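Local coordinates for methylthioribose-1-phosphate isomerase (Saccharomyces cerevisiae, PDB 1W2W), which catalyses the interconversion of methylthioribose-1-phosphate and methylthioribulose-1-phosphate in the methionine salvage pathway, at residues A[49-54]-A[179-184]; A[3-8]-A[21-26]. All blocks are in the same frame, centred on the assembly; numbering follows the deposited sequence.

Interaction 1. Residues A[49-54]-A[179-184]; sequences QVRGAP and TICNTG. With SO4 (sulfate ion), chain I.
Arg-51 folds back on itself to meet Asn-182: a chi1 of 35° wedges CG in beside both N and C of its own backbone, and further bends at chi2 and chi3 swing the guanidinium round between Asn-182 and a bound sulfate. Both terminal nitrogens face Asn-182, one for its main-chain O, one for its side-chain O. Arg-51 NH2 donates to Asn-182 O at 2.9 Å, almost exactly in the guanidinium plane, while Arg-51 NH1 reaches Asn-182 OD1 at 3.0 Å, tilted from the carbonyl plane. The guanidinium and amide planes stand 64° apart. At another edge of the guanidinium, Arg-51 NE gives a straight bond to sulfate O3 at 2.9 Å, and NH2 adds a longer one. Gly-52 N completes this segment's hold on the ion, 2.9 Å from sulfate O1; its backbone would press a CB against the carbonyl O of Arg-51, so glycine suits the place. The sulfate probably came from the crystallisation liquor, but an anion held here, near the predicted transition-state stabiliser Cys-181, is consistent with a site for the substrate phosphate. Cys-181 SG also accepts a weak bond from Asn-182 N. A leucine in place of Arg-51 would probably leave Asn-182 O and OD1 without these donors and weaken the hold on the sulfate. Gln-23 OE1 also binds Arg-51 NH1, and Arg-106 of another chain reaches the sulfate. In this N-terminal part of the longer isomerase, Gly-52 N-caps helix 53-73, while 179-184 follows strand 174-179, where Thr-179 pairs in parallel with a strand of another chain, and precedes helix 194-210.

Interaction 2. Residues A[3-8]-A[21-26]; sequences LEAIVF and LDQLLL
Ala-5 and Leu-21 meet at the end of a beta-hairpin, where strands 6-9 and 17-21 part company in a small antiparallel sheet. Leu-21 N donates to Ala-5 O at 2.9 Å, with an N-H...O angle of 161°. Beyond this bond a water takes over: it donates to Ala-5 O and to Leu-21 O, each at 2.8 Å, and accepts from Gln-23 NE2 at 3.0 Å. Ala-5 O is thus held twice, by a peptide N-H and by water, which satisfies a carbonyl in a buried place. The small methyl of Ala-5 suits this spot, its CB lying 3.7 Å from Gln-23 NE2 beside the water. Gln-23 has CG anti to the carbonyl carbon (chi1 -62°) and then an extended chain, which carries the amide to the water. Its OE1 accepts from Arg-51, so both ends of the amide are engaged and its rotation is likely to be fixed. Leu-21 lays its side chain over the carbonyl of Glu-4: CD1 lies 3.5 Å from Glu-4 O, apolar cover for that group, and the leucine also packs on Thr-30 and Leu-186. Just after the strand, Asp-22 OD1 accepts from Leu-24 N at 3.0 Å, while Asp-22 O takes Leu-25 N. Aspartate suits this position because its short carboxylate can reach forward to the main-chain N-H two residues on and leave its other oxygen for Gln-49. The arrangement is that of a hairpin whose cross-strand ladder gives way to a water bridge on one side and, in the loop that follows strand 17-21, to an Asx turn.

Overall arrangement
From the N terminus, segment 3-8 enters the first strand, the chain turns back through strand 17-21, and interaction 2 closes this short loop of 12 residues. Interaction 1 opens only afterwards, so the two stand in series, neither nested nor crossed. Its loop is far longer, 124 residues that are mostly helical, and it brings the start of helix 53-73 to the segment after strand 174-179. Though separate in sequence, the contacts adjoin, their centres about 11 Å apart: Gln-49 O probably accepts from Gln-23 N at 2.8 Å, and the Gln-49 side chain packs on Leu-24. The small antiparallel sheet is thereby tied to the start of helix 53-73, with Cys-181 near by.

Interaction 1. Residues A[49-54]-A[179-184]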
loop_
_atom_site.group_PDB
_atom_site.type_symbol
_atom_site.label_atom_id
_atom_site.label_comp_id
_atom_site.label_asym_id
_atom_site.label_seq_id
_atom_site.Cartn_x
_atom_site.Cartn_y
_atom_site.Cartn_z
ATOM N N GLN A 49 -14.172 6.718 13.416
ATOM C CA GLN A 49 -14.503 5.635 14.318
ATOM C C GLN A 49 -15.673 4.844 13.756
ATOM O O GLN A 49 -15.709 3.629 13.897
ATOM C CB GLN A 49 -14.854 6.158 15.707
ATOM C CG GLN A 49 -13.658 6.702 16.463
ATOM C CD GLN A 49 -14.084 7.356 17.755
ATOM O OE1 GLN A 49 -14.766 8.376 17.725
ATOM N NE2 GLN A 49 -13.699 6.770 18.886
ATOM N N VAL A 50 -16.612 5.536 13.118
ATOM C CA VAL A 50 -17.551 4.889 12.202
ATOM C C VAL A 50 -17.163 5.359 10.807
ATOM O O VAL A 50 -16.928 6.554 10.586
ATOM C CB VAL A 50 -19.009 5.341 12.483
ATOM C CG1 VAL A 50 -19.966 4.713 11.474
ATOM C CG2 VAL A 50 -19.436 4.970 13.901
ATOM N N ARG A 51 -17.091 4.435 9.852
ATOM C CA ARG A 51 -16.881 4.847 8.472
ATOM C C ARG A 51 -17.543 3.840 7.549
ATOM O O ARG A 51 -18.165 2.882 8.018
ATOM C CB ARG A 51 -15.391 5.047 8.151
ATOM C CG ARG A 51 -14.417 4.087 8.860
ATOM C CD ARG A 51 -14.668 2.614 8.544
ATOM N NE ARG A 51 -14.705 2.391 7.099
ATOM C CZ ARG A 51 -15.239 1.333 6.500
ATOM N NH1 ARG A 51 -15.795 0.363 7.213
ATOM N NH2 ARG A 51 -15.215 1.246 5.168
ATOM N N GLY A 52 -17.445 4.061 6.246
ATOM C CA GLY A 52 -18.328 3.352 5.336
ATOM C C GLY A 52 -19.536 4.208 5.015
ATOM O O GLY A 52 -20.232 4.677 5.917
ATOM N N ALA A 53 -19.793 4.423 3.728
ATOM C CA ALA A 53 -20.772 5.449 3.359
ATOM C C ALA A 53 -22.150 5.294 4.023
ATOM O O ALA A 53 -22.655 6.251 4.627
ATOM C CB ALA A 53 -20.911 5.566 1.840
ATOM N N PRO A 54 -22.780 4.124 3.908
ATOM C CA PRO A 54 -24.081 3.938 4.554
ATOM C C PRO A 54 -24.009 3.965 6.072
ATOM O O PRO A 54 -24.906 4.549 6.680
ATOM C CB PRO A 54 -24.565 2.581 4.022
ATOM C CG PRO A 54 -23.720 2.361 2.759
ATOM C CD PRO A 54 -22.369 2.925 3.147
ATOM N N THR A 179 -11.215 -7.224 -4.316
ATOM C CA THR A 179 -12.026 -6.144 -3.750
ATOM C C THR A 179 -11.141 -5.128 -3.015
ATOM O O THR A 179 -9.974 -5.392 -2.775
ATOM C CB THR A 179 -13.172 -6.715 -2.865
ATOM O OG1 THR A 179 -14.153 -5.688 -2.599
ATOM C CG2 THR A 179 -12.680 -7.185 -1.481
ATOM N N ILE A 180 -11.697 -3.966 -2.678
ATOM C CA ILE A 180 -10.918 -2.888 -2.068
ATOM C C ILE A 180 -11.745 -2.307 -0.928
ATOM O O ILE A 180 -12.983 -2.369 -0.952
ATOM C CB ILE A 180 -10.610 -1.779 -3.119
ATOM C CG1 ILE A 180 -9.568 -0.769 -2.602
ATOM C CG2 ILE A 180 -11.901 -1.081 -3.573
ATOM C CD1 ILE A 180 -9.107 0.243 -3.685
ATOM N N CYS A 181 -11.050 -1.756 0.061
ATOM C CA CYS A 181 -11.679 -1.049 1.177
ATOM C C CYS A 181 -12.485 -2.024 2.035
ATOM O O CYS A 181 -12.193 -3.229 2.066
ATOM C CB CYS A 181 -12.562 0.111 0.698
ATOM S SG CYS A 181 -12.754 1.434 1.940
ATOM N N ASN A 182 -13.484 -1.488 2.729
ATOM C CA ASN A 182 -14.406 -2.321 3.487
ATOM C C ASN A 182 -15.838 -1.924 3.141
ATOM O O ASN A 182 -16.242 -0.761 3.301
ATOM C CB ASN A 182 -14.157 -2.247 5.003
ATOM C CG ASN A 182 -15.224 -3.005 5.791
ATOM O OD1 ASN A 182 -16.190 -2.410 6.287
ATOM N ND2 ASN A 182 -15.079 -4.322 5.872
ATOM N N THR A 183 -16.595 -2.906 2.665
ATOM C CA THR A 183 -17.965 -2.667 2.232
ATOM C C THR A 183 -18.912 -3.694 2.842
ATOM O O THR A 183 -19.966 -3.987 2.269
ATOM C CB THR A 183 -18.064 -2.731 0.705
ATOM O OG1 THR A 183 -17.585 -4.007 0.250
ATOM C CG2 THR A 183 -17.140 -1.690 0.064
ATOM N N GLY A 184 -18.543 -4.232 4.000
ATOM C CA GLY A 184 -19.290 -5.343 4.572
ATOM C C GLY A 184 -20.258 -4.892 5.657
ATOM O O GLY A 184 -20.830 -3.807 5.593
HETATM S S SO4 I . -14.476 5.264 4.239
HETATM O O1 SO4 I . -15.646 5.833 4.916
HETATM O O2 SO4 I . -13.492 6.332 4.050
HETATM O O3 SO4 I . -13.883 4.234 5.072
HETATM O O4 SO4 I . -14.887 4.747 2.940
#

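Interaction 2. Residues A[3-8]-A[21-26]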
loop_
_atom_site.group_PDB
_atom_site.type_symbol
_atom_site.label_atom_id
_atom_site.label_comp_id
_atom_site.label_asym_id
_atom_site.label_seq_id
_atom_site.Cartn_x
_atom_site.Cartn_y
_atom_site.Cartn_z
ATOM N N LEU A 3 -19.311 -8.190 14.038
ATOM C CA LEU A 3 -19.191 -7.500 12.754
ATOM C C LEU A 3 -20.156 -6.329 12.599
ATOM O O LEU A 3 -20.179 -5.686 11.550
ATOM C CB LEU A 3 -19.394 -8.475 11.587
ATOM C CG LEU A 3 -18.373 -9.593 11.387
ATOM C CD1 LEU A 3 -18.515 -10.171 9.988
ATOM C CD2 LEU A 3 -16.955 -9.107 11.617
ATOM N N GLU A 4 -20.942 -6.059 13.634
ATOM C CA GLU A 4 -21.998 -5.061 13.559
ATOM C C GLU A 4 -21.421 -3.680 13.892
ATOM O O GLU A 4 -21.060 -3.416 15.031
ATOM C CB GLU A 4 -23.163 -5.433 14.491
ATOM C CG GLU A 4 -24.302 -4.418 14.504
ATOM C CD GLU A 4 -25.623 -4.933 15.071
ATOM O OE1 GLU A 4 -25.629 -5.747 16.029
ATOM O OE2 GLU A 4 -26.679 -4.506 14.549
ATOM N N ALA A 5 -21.323 -2.805 12.892
ATOM C CA ALA A 5 -20.742 -1.477 13.102
ATOM C C ALA A 5 -21.581 -0.649 14.058
ATOM O O ALA A 5 -21.047 0.133 14.847
ATOM C CB ALA A 5 -20.589 -0.736 11.783
ATOM N N ILE A 6 -22.893 -0.821 13.985
ATOM C CA ILE A 6 -23.813 0.041 14.721
ATOM C C ILE A 6 -24.800 -0.836 15.466
ATOM O O ILE A 6 -25.480 -1.657 14.854
ATOM C CB ILE A 6 -24.542 0.992 13.741
ATOM C CG1 ILE A 6 -23.529 1.944 13.089
ATOM C CG2 ILE A 6 -25.644 1.789 14.463
ATOM C CD1 ILE A 6 -24.051 2.599 11.815
ATOM N N VAL A 7 -24.863 -0.675 16.783
ATOM C CA VAL A 7 -25.793 -1.472 17.569
ATOM C C VAL A 7 -26.922 -0.552 18.011
ATOM O O VAL A 7 -26.728 0.313 18.874
ATOM C CB VAL A 7 -25.115 -2.134 18.767
ATOM C CG1 VAL A 7 -26.129 -2.981 19.548
ATOM C CG2 VAL A 7 -23.955 -3.025 18.287
ATOM N N PHE A 8 -28.085 -0.780 17.405
ATOM C CA PHE A 8 -29.269 0.067 17.547
ATOM C C PHE A 8 -30.354 -0.732 18.260
ATOM O O PHE A 8 -30.957 -1.623 17.668
ATOM C CB PHE A 8 -29.747 0.480 16.143
ATOM C CG PHE A 8 -31.062 1.202 16.129
ATOM C CD1 PHE A 8 -31.420 2.048 17.168
ATOM C CD2 PHE A 8 -31.947 1.042 15.065
ATOM C CE1 PHE A 8 -32.643 2.716 17.150
ATOM C CE2 PHE A 8 -33.158 1.704 15.035
ATOM C CZ PHE A 8 -33.511 2.546 16.080
ATOM N N LEU A 21 -19.143 0.439 17.058
ATOM C CA LEU A 21 -17.808 -0.121 17.205
ATOM C C LEU A 21 -16.801 0.946 16.829
ATOM O O LEU A 21 -16.990 1.643 15.841
ATOM C CB LEU A 21 -17.631 -1.300 16.252
ATOM C CG LEU A 21 -18.025 -2.692 16.731
ATOM C CD1 LEU A 21 -17.659 -3.678 15.641
ATOM C CD2 LEU A 21 -17.331 -3.032 18.045
ATOM N N ASP A 22 -15.719 1.058 17.592
ATOM C CA ASP A 22 -14.640 1.952 17.185
ATOM C C ASP A 22 -13.783 1.251 16.129
ATOM O O ASP A 22 -12.922 0.407 16.444
ATOM C CB ASP A 22 -13.783 2.326 18.389
ATOM C CG ASP A 22 -12.790 3.416 18.069
ATOM O OD1 ASP A 22 -12.462 3.586 16.867
ATOM O OD2 ASP A 22 -12.302 4.160 18.952
ATOM N N GLN A 23 -14.011 1.595 14.865
ATOM C CA GLN A 23 -13.345 0.855 13.801
ATOM C C GLN A 23 -11.876 1.196 13.655
ATOM O O GLN A 23 -11.158 0.522 12.911
ATOM C CB GLN A 23 -14.078 1.038 12.480
ATOM C CG GLN A 23 -15.510 0.500 12.529
ATOM C CD GLN A 23 -16.175 0.550 11.173
ATOM O OE1 GLN A 23 -15.588 0.136 10.174
ATOM N NE2 GLN A 23 -17.399 1.072 11.126
ATOM N N LEU A 24 -11.424 2.233 14.352
ATOM C CA LEU A 24 -10.004 2.541 14.378
ATOM C C LEU A 24 -9.237 1.441 15.112
ATOM O O LEU A 24 -8.057 1.246 14.844
ATOM C CB LEU A 24 -9.727 3.891 15.058
ATOM C CG LEU A 24 -10.297 5.175 14.445
ATOM C CD1 LEU A 24 -10.030 6.307 15.423
ATOM C CD2 LEU A 24 -9.641 5.486 13.099
ATOM N N LEU A 25 -9.906 0.742 16.031
ATOM C CA LEU A 25 -9.259 -0.183 16.961
ATOM C C LEU A 25 -9.378 -1.662 16.567
ATOM O O LEU A 25 -8.720 -2.528 17.161
ATOM C CB LEU A 25 -9.805 0.040 18.376
ATOM C CG LEU A 25 -9.728 1.492 18.869
ATOM C CD1 LEU A 25 -10.250 1.590 20.302
ATOM C CD2 LEU A 25 -8.303 2.032 18.776
ATOM N N LEU A 26 -10.208 -1.951 15.559
ATOM C CA LEU A 26 -10.374 -3.318 15.079
ATOM C C LEU A 26 -9.107 -3.759 14.334
ATOM O O LEU A 26 -8.341 -2.911 13.877
ATOM C CB LEU A 26 -11.594 -3.412 14.155
ATOM C CG LEU A 26 -12.988 -3.196 14.776
ATOM C CD1 LEU A 26 -14.054 -3.007 13.683
ATOM C CD2 LEU A 26 -13.365 -4.377 15.643
HETATM O O HOH W 1 -18.846 1.512 13.725
#